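Side-chain contacts in endoglucanase (Clostridium thermocellum, PDB 2YIK), which probably hydrolyses beta-1,4-glucosidic bonds within cellulose as a family 9 glycoside hydrolase: residues L66-D71 with H467-Y472; M48-A53 with P450-A455; A128-T133 with V497-N502; K42-S47 with D143-T148. All coordinates share one frame; numbering follows the deposited sequence.

Contact 1 of 4, residues L66-D71 with H467-Y472; sequences LSWRGD and HKYVLY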
# COMPACT_ATOMS: atom_id res chain seq x y z
N LEU A 66 12.53 -14.61 -5.98
CA LEU A 66 12.92 -14.56 -7.39
C LEU A 66 14.44 -14.61 -7.53
O LEU A 66 15.15 -13.71 -7.07
CB LEU A 66 12.35 -13.30 -8.04
CG LEU A 66 10.83 -13.20 -7.99
CD1 LEU A 66 10.39 -11.82 -8.46
CD2 LEU A 66 10.20 -14.31 -8.85
N SER A 67 14.93 -15.68 -8.16
CA SER A 67 16.36 -15.87 -8.34
C SER A 67 17.03 -14.76 -9.12
O SER A 67 18.24 -14.52 -8.97
CB SER A 67 16.63 -17.22 -9.02
OG SER A 67 15.97 -17.29 -10.28
N TRP A 68 16.28 -14.06 -9.97
CA TRP A 68 16.87 -12.99 -10.75
C TRP A 68 16.95 -11.64 -10.02
O TRP A 68 17.30 -10.62 -10.63
CB TRP A 68 16.13 -12.82 -12.08
CG TRP A 68 14.65 -12.78 -11.96
CD1 TRP A 68 13.81 -13.85 -11.92
CD2 TRP A 68 13.83 -11.61 -11.93
NE1 TRP A 68 12.50 -13.41 -11.87
CE2 TRP A 68 12.49 -12.05 -11.87
CE3 TRP A 68 14.09 -10.23 -11.94
CZ2 TRP A 68 11.41 -11.15 -11.84
CZ3 TRP A 68 13.02 -9.35 -11.91
CH2 TRP A 68 11.70 -9.81 -11.85
N ARG A 69 16.62 -11.64 -8.73
CA ARG A 69 16.73 -10.41 -7.93
C ARG A 69 17.80 -10.61 -6.84
O ARG A 69 17.79 -11.61 -6.12
CB ARG A 69 15.40 -10.05 -7.25
CG ARG A 69 14.34 -9.38 -8.13
CD ARG A 69 14.89 -8.17 -8.87
NE ARG A 69 15.91 -7.45 -8.11
CZ ARG A 69 15.67 -6.67 -7.06
NH1 ARG A 69 14.43 -6.48 -6.62
NH2 ARG A 69 16.69 -6.07 -6.43
N GLY A 70 18.73 -9.67 -6.75
CA GLY A 70 19.77 -9.74 -5.73
C GLY A 70 19.83 -8.40 -5.01
O GLY A 70 19.08 -7.48 -5.36
N ASP A 71 20.70 -8.28 -4.01
CA ASP A 71 20.84 -7.03 -3.26
C ASP A 71 21.06 -5.86 -4.21
O ASP A 71 21.78 -5.99 -5.20
CB ASP A 71 22.01 -7.11 -2.28
CG ASP A 71 21.78 -8.12 -1.17
OD1 ASP A 71 20.64 -8.60 -1.04
OD2 ASP A 71 22.73 -8.43 -0.43
N HIS A 467 11.04 -9.94 -22.48
CA HIS A 467 11.69 -9.66 -21.21
C HIS A 467 12.54 -10.86 -20.84
O HIS A 467 12.21 -11.99 -21.20
CB HIS A 467 10.65 -9.39 -20.12
CG HIS A 467 9.99 -8.06 -20.24
ND1 HIS A 467 9.17 -7.54 -19.26
CD2 HIS A 467 10.03 -7.13 -21.22
CE1 HIS A 467 8.73 -6.35 -19.63
NE2 HIS A 467 9.24 -6.07 -20.82
N LYS A 468 13.63 -10.62 -20.14
CA LYS A 468 14.51 -11.72 -19.74
C LYS A 468 13.85 -12.52 -18.61
O LYS A 468 14.05 -13.74 -18.50
CB LYS A 468 15.87 -11.15 -19.31
CG LYS A 468 16.92 -12.19 -18.94
CD LYS A 468 17.01 -13.31 -19.98
CE LYS A 468 17.53 -14.61 -19.36
NZ LYS A 468 16.48 -15.69 -19.43
N TYR A 469 13.03 -11.85 -17.81
CA TYR A 469 12.36 -12.49 -16.68
C TYR A 469 10.86 -12.20 -16.61
O TYR A 469 10.41 -11.11 -16.98
CB TYR A 469 13.01 -12.05 -15.38
CG TYR A 469 14.51 -12.18 -15.40
CD1 TYR A 469 15.12 -13.43 -15.38
CD2 TYR A 469 15.32 -11.05 -15.49
CE1 TYR A 469 16.52 -13.55 -15.43
CE2 TYR A 469 16.71 -11.16 -15.54
CZ TYR A 469 17.30 -12.41 -15.51
OH TYR A 469 18.67 -12.51 -15.56
N VAL A 470 10.10 -13.17 -16.13
CA VAL A 470 8.65 -13.03 -16.01
C VAL A 470 8.28 -12.42 -14.65
O VAL A 470 8.53 -13.01 -13.60
CB VAL A 470 7.95 -14.40 -16.15
CG1 VAL A 470 6.44 -14.22 -16.06
CG2 VAL A 470 8.34 -15.05 -17.48
N LEU A 471 7.68 -11.23 -14.70
CA LEU A 471 7.26 -10.50 -13.51
C LEU A 471 5.93 -11.08 -13.00
O LEU A 471 4.90 -10.41 -13.04
CB LEU A 471 7.09 -9.02 -13.86
CG LEU A 471 6.82 -7.95 -12.79
CD1 LEU A 471 8.05 -7.78 -11.89
CD2 LEU A 471 6.47 -6.63 -13.48
N TYR A 472 5.98 -12.31 -12.51
CA TYR A 472 4.79 -13.01 -12.01
C TYR A 472 3.93 -12.21 -11.05
O TYR A 472 4.44 -11.60 -10.11
CB TYR A 472 5.19 -14.31 -11.32
CG TYR A 472 5.66 -15.40 -12.26
CD1 TYR A 472 4.76 -16.09 -13.06
CD2 TYR A 472 7.02 -15.73 -12.34
CE1 TYR A 472 5.18 -17.08 -13.94
CE2 TYR A 472 7.46 -16.73 -13.22
CZ TYR A 472 6.54 -17.40 -14.01
OH TYR A 472 6.95 -18.40 -14.86
O HOH W 1 10.34 -14.96 -12.85

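Contact 2 of 4, residues M48-A53 with P450-A455; sequences MFFYDA and PHHRAA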
# COMPACT_ATOMS: atom_id res chain seq x y z
N MET A 48 1.50 -11.71 -4.87
CA MET A 48 2.57 -11.24 -4.00
C MET A 48 3.96 -11.23 -4.61
O MET A 48 4.84 -10.51 -4.14
CB MET A 48 2.58 -12.03 -2.69
CG MET A 48 1.40 -11.70 -1.81
SD MET A 48 1.25 -12.66 -0.29
CE MET A 48 0.36 -14.04 -0.88
N PHE A 49 4.16 -12.02 -5.67
CA PHE A 49 5.47 -12.07 -6.29
C PHE A 49 5.95 -10.75 -6.87
O PHE A 49 7.14 -10.58 -7.11
CB PHE A 49 5.51 -13.17 -7.35
CG PHE A 49 5.70 -14.53 -6.76
CD1 PHE A 49 6.98 -15.03 -6.53
CD2 PHE A 49 4.60 -15.28 -6.36
CE1 PHE A 49 7.16 -16.26 -5.90
CE2 PHE A 49 4.77 -16.50 -5.73
CZ PHE A 49 6.05 -17.00 -5.50
N PHE A 50 5.03 -9.82 -7.10
CA PHE A 50 5.45 -8.52 -7.62
C PHE A 50 6.30 -7.85 -6.56
O PHE A 50 7.24 -7.14 -6.87
CB PHE A 50 4.26 -7.61 -7.93
CG PHE A 50 4.69 -6.23 -8.35
CD1 PHE A 50 5.23 -6.00 -9.61
CD2 PHE A 50 4.59 -5.15 -7.47
CE1 PHE A 50 5.70 -4.75 -9.97
CE2 PHE A 50 5.06 -3.89 -7.82
CZ PHE A 50 5.60 -3.68 -9.08
N TYR A 51 5.96 -8.08 -5.30
CA TYR A 51 6.71 -7.47 -4.23
C TYR A 51 8.12 -8.03 -4.17
O TYR A 51 9.07 -7.29 -3.92
CB TYR A 51 5.94 -7.63 -2.92
CG TYR A 51 4.67 -6.80 -2.95
CD1 TYR A 51 4.73 -5.40 -2.94
CD2 TYR A 51 3.43 -7.41 -3.10
CE1 TYR A 51 3.58 -4.63 -3.08
CE2 TYR A 51 2.27 -6.64 -3.24
CZ TYR A 51 2.35 -5.25 -3.24
OH TYR A 51 1.22 -4.50 -3.43
N ASP A 52 8.27 -9.33 -4.42
CA ASP A 52 9.60 -9.92 -4.42
C ASP A 52 10.45 -9.27 -5.50
O ASP A 52 11.66 -9.09 -5.34
CB ASP A 52 9.53 -11.43 -4.69
CG ASP A 52 8.78 -12.18 -3.61
OD1 ASP A 52 7.61 -11.82 -3.35
OD2 ASP A 52 9.35 -13.13 -3.03
N ALA A 53 9.81 -8.91 -6.62
CA ALA A 53 10.52 -8.29 -7.73
C ALA A 53 10.96 -6.87 -7.44
O ALA A 53 11.84 -6.34 -8.12
CB ALA A 53 9.65 -8.32 -8.98
N PRO A 450 5.49 -5.85 -19.22
CA PRO A 450 5.30 -4.79 -18.23
C PRO A 450 6.41 -3.73 -18.24
O PRO A 450 7.56 -4.01 -18.58
CB PRO A 450 5.21 -5.55 -16.90
CG PRO A 450 5.95 -6.85 -17.18
CD PRO A 450 5.51 -7.18 -18.58
N HIS A 451 6.04 -2.50 -17.88
CA HIS A 451 6.99 -1.38 -17.82
C HIS A 451 7.76 -1.54 -16.51
O HIS A 451 7.45 -0.91 -15.50
CB HIS A 451 6.21 -0.06 -17.83
CG HIS A 451 7.08 1.15 -17.90
ND1 HIS A 451 7.30 1.97 -16.81
CD2 HIS A 451 7.76 1.69 -18.93
CE1 HIS A 451 8.09 2.96 -17.18
NE2 HIS A 451 8.38 2.82 -18.46
N HIS A 452 8.79 -2.39 -16.55
CA HIS A 452 9.57 -2.69 -15.35
C HIS A 452 11.05 -2.93 -15.69
O HIS A 452 11.39 -3.84 -16.44
CB HIS A 452 8.96 -3.94 -14.71
CG HIS A 452 9.55 -4.31 -13.38
ND1 HIS A 452 9.05 -3.82 -12.19
CD2 HIS A 452 10.53 -5.19 -13.05
CE1 HIS A 452 9.71 -4.39 -11.19
NE2 HIS A 452 10.60 -5.22 -11.68
N ARG A 453 11.93 -2.11 -15.11
CA ARG A 453 13.36 -2.24 -15.36
C ARG A 453 13.95 -3.64 -15.14
O ARG A 453 14.43 -4.25 -16.09
CB ARG A 453 14.13 -1.21 -14.53
CG ARG A 453 14.00 0.20 -15.07
CD ARG A 453 14.57 1.24 -14.12
NE ARG A 453 14.50 2.58 -14.71
CZ ARG A 453 13.37 3.21 -15.01
NH1 ARG A 453 12.21 2.62 -14.79
NH2 ARG A 453 13.41 4.42 -15.54
N ALA A 454 13.91 -4.14 -13.91
CA ALA A 454 14.48 -5.46 -13.59
C ALA A 454 13.95 -6.64 -14.40
O ALA A 454 14.73 -7.44 -14.92
CB ALA A 454 14.31 -5.75 -12.10
N ALA A 455 12.63 -6.77 -14.50
CA ALA A 455 12.07 -7.89 -15.24
C ALA A 455 12.43 -7.87 -16.73
O ALA A 455 12.67 -8.92 -17.33
CB ALA A 455 10.55 -7.93 -15.07

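Contact 3 of 4, residues A128-T133 with V497-N502; sequences AYAAST and VAIDYN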
# COMPACT_ATOMS: atom_id res chain seq x y z
N ALA A 128 3.96 3.39 2.09
CA ALA A 128 3.13 3.15 3.27
C ALA A 128 1.73 2.67 2.86
O ALA A 128 1.15 1.83 3.54
CB ALA A 128 3.02 4.43 4.11
N TYR A 129 1.21 3.19 1.76
CA TYR A 129 -0.11 2.77 1.30
C TYR A 129 -0.11 1.28 0.95
O TYR A 129 -1.04 0.56 1.30
CB TYR A 129 -0.56 3.56 0.07
CG TYR A 129 -1.74 2.93 -0.65
CD1 TYR A 129 -1.54 1.96 -1.64
CD2 TYR A 129 -3.05 3.25 -0.29
CE1 TYR A 129 -2.62 1.32 -2.25
CE2 TYR A 129 -4.14 2.62 -0.90
CZ TYR A 129 -3.91 1.65 -1.88
OH TYR A 129 -4.98 1.01 -2.46
N ALA A 130 0.93 0.83 0.25
CA ALA A 130 1.01 -0.56 -0.15
C ALA A 130 1.14 -1.45 1.08
O ALA A 130 0.44 -2.45 1.21
CB ALA A 130 2.19 -0.78 -1.08
N ALA A 131 2.02 -1.05 1.99
CA ALA A 131 2.26 -1.79 3.22
C ALA A 131 1.00 -1.92 4.07
O ALA A 131 0.70 -2.99 4.59
CB ALA A 131 3.37 -1.10 4.03
N SER A 132 0.26 -0.83 4.22
CA SER A 132 -0.94 -0.87 5.04
C SER A 132 -2.09 -1.59 4.32
O SER A 132 -2.85 -2.31 4.94
CB SER A 132 -1.38 0.54 5.42
OG SER A 132 -1.76 1.27 4.27
N THR A 133 -2.19 -1.39 3.01
CA THR A 133 -3.28 -2.01 2.28
C THR A 133 -3.09 -3.53 2.15
O THR A 133 -4.06 -4.29 2.27
CB THR A 133 -3.48 -1.32 0.91
OG1 THR A 133 -3.77 0.07 1.14
CG2 THR A 133 -4.64 -1.94 0.14
N VAL A 497 3.37 -0.74 -13.66
CA VAL A 497 3.22 -1.67 -12.53
C VAL A 497 3.74 -0.94 -11.29
O VAL A 497 4.64 -0.11 -11.40
CB VAL A 497 4.04 -2.97 -12.73
CG1 VAL A 497 3.49 -3.76 -13.91
CG2 VAL A 497 5.51 -2.64 -12.93
N ALA A 498 3.19 -1.23 -10.12
CA ALA A 498 3.65 -0.55 -8.90
C ALA A 498 3.19 -1.23 -7.63
O ALA A 498 2.23 -1.99 -7.63
CB ALA A 498 3.18 0.90 -8.91
N ILE A 499 3.88 -0.93 -6.52
CA ILE A 499 3.50 -1.52 -5.26
C ILE A 499 2.08 -1.10 -4.87
O ILE A 499 1.35 -1.90 -4.28
CB ILE A 499 4.54 -1.21 -4.13
CG1 ILE A 499 4.83 0.29 -4.01
CG2 ILE A 499 5.83 -1.96 -4.41
CD1 ILE A 499 3.72 1.09 -3.35
N ASP A 500 1.67 0.11 -5.22
CA ASP A 500 0.31 0.53 -4.87
C ASP A 500 -0.71 -0.16 -5.77
O ASP A 500 -1.84 -0.40 -5.35
CB ASP A 500 0.16 2.07 -4.92
CG ASP A 500 -0.11 2.61 -6.31
OD1 ASP A 500 0.86 2.82 -7.07
OD2 ASP A 500 -1.29 2.83 -6.66
N TYR A 501 -0.31 -0.49 -6.99
CA TYR A 501 -1.19 -1.17 -7.95
C TYR A 501 -1.57 -2.57 -7.48
O TYR A 501 -2.72 -2.99 -7.61
CB TYR A 501 -0.51 -1.30 -9.31
CG TYR A 501 -0.62 -0.10 -10.22
CD1 TYR A 501 -0.74 1.19 -9.70
CD2 TYR A 501 -0.51 -0.25 -11.60
CE1 TYR A 501 -0.74 2.31 -10.55
CE2 TYR A 501 -0.50 0.85 -12.45
CZ TYR A 501 -0.61 2.12 -11.92
OH TYR A 501 -0.54 3.19 -12.78
N ASN A 502 -0.59 -3.29 -6.93
CA ASN A 502 -0.81 -4.65 -6.46
C ASN A 502 -1.36 -4.76 -5.04
O ASN A 502 -1.85 -5.81 -4.64
CB ASN A 502 0.50 -5.46 -6.56
CG ASN A 502 0.59 -6.27 -7.85
OD1 ASN A 502 0.70 -7.50 -7.82
ND2 ASN A 502 0.54 -5.59 -8.98
O HOH W 2 -4.23 -0.70 -4.50

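Contact 4 of 4, residues K42-S47 with D143-T148; sequences KALQYS and DQFRAT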
# COMPACT_ATOMS: atom_id res chain seq x y z
N LYS A 42 -4.70 -19.29 -6.96
CA LYS A 42 -3.48 -19.09 -7.73
C LYS A 42 -3.25 -17.59 -7.93
O LYS A 42 -2.10 -17.13 -7.96
CB LYS A 42 -3.60 -19.79 -9.08
CG LYS A 42 -2.44 -19.50 -10.02
CD LYS A 42 -2.62 -20.17 -11.39
CE LYS A 42 -1.65 -19.57 -12.40
NZ LYS A 42 -1.66 -20.29 -13.71
N ALA A 43 -4.33 -16.83 -8.08
CA ALA A 43 -4.21 -15.39 -8.28
C ALA A 43 -3.59 -14.76 -7.04
O ALA A 43 -2.71 -13.90 -7.13
CB ALA A 43 -5.58 -14.79 -8.55
N LEU A 44 -4.03 -15.21 -5.87
CA LEU A 44 -3.50 -14.72 -4.60
C LEU A 44 -2.02 -15.05 -4.53
O LEU A 44 -1.18 -14.19 -4.25
CB LEU A 44 -4.24 -15.37 -3.42
CG LEU A 44 -3.66 -15.06 -2.03
CD1 LEU A 44 -3.68 -13.55 -1.80
CD2 LEU A 44 -4.46 -15.77 -0.95
N GLN A 45 -1.70 -16.32 -4.79
CA GLN A 45 -0.31 -16.77 -4.76
C GLN A 45 0.56 -15.89 -5.64
O GLN A 45 1.56 -15.33 -5.19
CB GLN A 45 -0.22 -18.22 -5.23
CG GLN A 45 1.19 -18.66 -5.56
CD GLN A 45 1.23 -20.04 -6.21
OE1 GLN A 45 0.41 -20.36 -7.07
NE2 GLN A 45 2.21 -20.85 -5.82
N TYR A 46 0.18 -15.77 -6.91
CA TYR A 46 0.93 -14.97 -7.86
C TYR A 46 1.03 -13.49 -7.49
O TYR A 46 2.09 -12.88 -7.63
CB TYR A 46 0.33 -15.11 -9.26
CG TYR A 46 0.81 -16.32 -10.03
CD1 TYR A 46 0.79 -17.59 -9.46
CD2 TYR A 46 1.26 -16.19 -11.35
CE1 TYR A 46 1.21 -18.71 -10.17
CE2 TYR A 46 1.69 -17.30 -12.07
CZ TYR A 46 1.66 -18.56 -11.48
OH TYR A 46 2.06 -19.67 -12.19
N SER A 47 -0.08 -12.91 -7.03
CA SER A 47 -0.11 -11.48 -6.70
C SER A 47 1.04 -10.94 -5.85
O SER A 47 1.51 -9.83 -6.08
CB SER A 47 -1.45 -11.09 -6.04
OG SER A 47 -1.55 -11.57 -4.71
N ASP A 143 -7.50 -16.18 7.12
CA ASP A 143 -7.93 -17.57 6.95
C ASP A 143 -7.62 -18.10 5.55
O ASP A 143 -7.17 -19.23 5.40
CB ASP A 143 -9.43 -17.73 7.20
CG ASP A 143 -9.79 -17.57 8.65
OD1 ASP A 143 -8.91 -17.79 9.51
OD2 ASP A 143 -10.95 -17.22 8.94
N GLN A 144 -7.88 -17.27 4.54
CA GLN A 144 -7.64 -17.65 3.16
C GLN A 144 -6.17 -17.74 2.80
O GLN A 144 -5.78 -18.59 2.00
CB GLN A 144 -8.36 -16.69 2.21
CG GLN A 144 -9.87 -16.89 2.15
CD GLN A 144 -10.58 -16.62 3.47
OE1 GLN A 144 -10.48 -15.54 4.04
NE2 GLN A 144 -11.31 -17.62 3.97
N PHE A 145 -5.34 -16.86 3.36
CA PHE A 145 -3.91 -16.91 3.10
C PHE A 145 -3.40 -18.24 3.67
O PHE A 145 -2.58 -18.94 3.06
CB PHE A 145 -3.18 -15.75 3.79
CG PHE A 145 -3.28 -14.43 3.07
CD1 PHE A 145 -4.40 -13.62 3.24
CD2 PHE A 145 -2.25 -13.98 2.25
CE1 PHE A 145 -4.48 -12.38 2.61
CE2 PHE A 145 -2.32 -12.73 1.62
CZ PHE A 145 -3.44 -11.93 1.80
N ARG A 146 -3.89 -18.59 4.85
CA ARG A 146 -3.49 -19.83 5.50
C ARG A 146 -3.97 -21.04 4.74
O ARG A 146 -3.19 -21.95 4.44
CB ARG A 146 -4.01 -19.87 6.94
CG ARG A 146 -3.19 -19.01 7.87
CD ARG A 146 -3.70 -19.03 9.30
NE ARG A 146 -2.83 -18.18 10.12
CZ ARG A 146 -2.98 -17.96 11.43
NH1 ARG A 146 -3.99 -18.54 12.09
NH2 ARG A 146 -2.13 -17.17 12.07
N ALA A 147 -5.26 -21.06 4.41
CA ALA A 147 -5.84 -22.17 3.68
C ALA A 147 -5.10 -22.43 2.37
O ALA A 147 -5.04 -23.58 1.90
CB ALA A 147 -7.32 -21.90 3.40
N THR A 148 -4.52 -21.39 1.78
CA THR A 148 -3.80 -21.56 0.52
C THR A 148 -2.29 -21.65 0.67
O THR A 148 -1.57 -21.69 -0.32
CB THR A 148 -4.11 -20.42 -0.46
OG1 THR A 148 -3.85 -19.16 0.17
CG2 THR A 148 -5.57 -20.47 -0.91

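Contact 1 of 4, residues L66-D71 with H467-Y472
V470 O accepts a hydrogen bond from a water at 2.8 Å, and the same water accepts one of 2.8 Å from W68 NE1, so it bridges the indole of one loop to the backbone of the other. V470 O also takes a weak bond from Y472 N. Beside this bridge lies an offset stack that joins two loops of the (alpha/alpha)6-barrel catalytic domain of family 9: the five-membered ring of W68 and the phenol of Y469 have centroids 4.3 Å apart and planes only 2° from parallel. The two side chains run in opposite directions, and each places its CB over the other's ring. W68 CB sits 3.4 Å from the Y469 ring centroid, while Y469 CB is 3.6 Å from that of the W68 five-membered ring. With CG between the backbone N and the carbonyl carbon (chi1 48°), the indole of W68 is turned flat against Y469. L66 CB and R69 CG back the other face of the indole, and K468 CG the other face of the phenol. The type I turn from L66 to R69 carries the tryptophan, while R69 itself forms a salt bridge with E198. At the far rim of the indole, L471 CD1 approaches the edge near CH2, 4.2 Å away.

Contact 2 of 4, residues M48-A53 with P450-A455
F50 and H452 form the aromatic part of this contact, a buried meeting of helix 49-54 with the N-terminal end of helix 453-456 in the family 9 catalytic domain. Their rings cross obliquely, with centroids 6.0 Å apart and planes at 64°. F50 CE1 comes nearest, 4.1 Å from H452 ND1. Both side chains extend with CG anti to the backbone N (chi1 175° in F50 and -173° in H452), which carries the two rings into the space between the backbones. F50 also packs on V497, I499 and N502, so its ring touches the start of helix 499-516 as well.

The second kind of contact sets the imidazole against A53. H452 NE2 lies 4.2 Å from A53 CB and 3.9 Å from A53 O, which is near the plane of the imidazole at its edge. A455 N, from the histidine's own segment, also lies at that edge, in the ring plane.

The polar bonds nearby lead to other parts of the chain. H452 sits at the N-cap position of helix 453-456, and R453 beside it binds G118 O and F193 O through its guanidinium. The residue before it, H451, is the predicted active-site histidine. No hydrogen bond spans the two segments: F50 and A53 meet the imidazole by packing at 3.9 Å or more, and A53 O, the polar atom closest to H452 NE2 across the contact, accepts its hydrogen bond from R69 NH1 instead.

Contact 3 of 4, residues A128-T133 with V497-N502
Y129 meets D500 through the edge of its ring: CD1 lies 3.7 Å from D500 CB, and CE1 is 3.6 Å from D500 O, close to the ring plane. The ring gets there because CG is anti to the backbone N (chi1 165°). At its end, Y129 OH shares a hydrogen bond of 2.8 Å with a water that donates to D500 O at 2.6 Å, so phenol and carbonyl are joined indirectly. Next along helix 124-140, A130 presses its CB against I499 CD1 at 3.3 Å, tighter than usual van der Waals contact. I499 CG1, between the backbone N and the carbonyl carbon (chi1 52°), helps carry CD1 there, and A130 CB is also 3.5 Å from I499 O. One turn after Y129, T133 OG1 donates to Y129 O at 2.8 Å, while T133 N reaches the same oxygen from the opposite face of its plane. The hydroxyl also lies over one face of the Y129 ring and is bonded to H316 NE2.

This is buried helix packing near the centre of the catalytic module, against the first turn of helix 499-516. A130 has no side chain beyond CB, consistent with the 4.9 Å approach of its CA to D500 CA. The water lets this close apolar packing include the polar phenol and the carbonyl of D500.

Contact 4 of 4, residues K42-S47 with D143-T148
L44 projects from helix 40-47 toward helix 142-147 and meets F145 and T148. Its CB starts the reach: with CG anti to the backbone N (chi1 173°), the chain runs outward to CG, where it forks. CD1 takes one direction, to the ring of F145, 3.8 Å from CE2 and 4.0 Å from CZ. CD2 takes the other. It stands over one face of the same ring, 4.3 Å above the plane and offset toward the rim, and reaches 3.6 Å from T148 OG1. It is also 4.3 Å from Q144 O. The leucine and phenylalanine side chains cross at about a right angle, and CD2 lies between the ring face and the T148 hydroxyl.

The hydroxyl beside CD2 already has a partner, since T148 OG1 donates to Q144 O at 2.7 Å, with a C=O...donor angle of 144°. T148 N bonds to that oxygen too, so two groups grip the carbonyl that CD2 approaches. On the leucine side, S47 OG donates to L44 O at 2.7 Å. The polar end of Q144 leads away from the contact, and its OE1 bonds to R514.

The contact is plain apolar packing between two short helices, far from the metal sites and the predicted active-site histidine. F145 turns its ring to other helices as well, meeting Y138 of helix 124-140 edge-to-face and touching A151 and A154 of helix 151-167. A510 of helix 499-516 also packs on it, while A43 and S47 lie against that same helix, which thus borders both partners.

Contacts 2, 3 and 4 are buried, whereas contact 1 is only partly so. Burial is not the same as centrality: from contact centre to chain centre the distance is about 3 Å for contact 3, but about 15, 18 and 22 Å for contacts 2, 4 and 1. Contact 1 stacks two aromatic rings between loops, contact 2 pairs a phenylalanine obliquely with an imidazole, contact 3 combines methyls and a ring edge, and contact 4 sets leucine methyls on a phenylalanine. Bridging waters occur in contacts 1 and 3. Helix 499-516 belongs to contact 3 and borders contacts 2 and 4. Y469 N probably bonds to A455 O between contacts 1 and 2, and Y51 OH to I499 O between contacts 2 and 3.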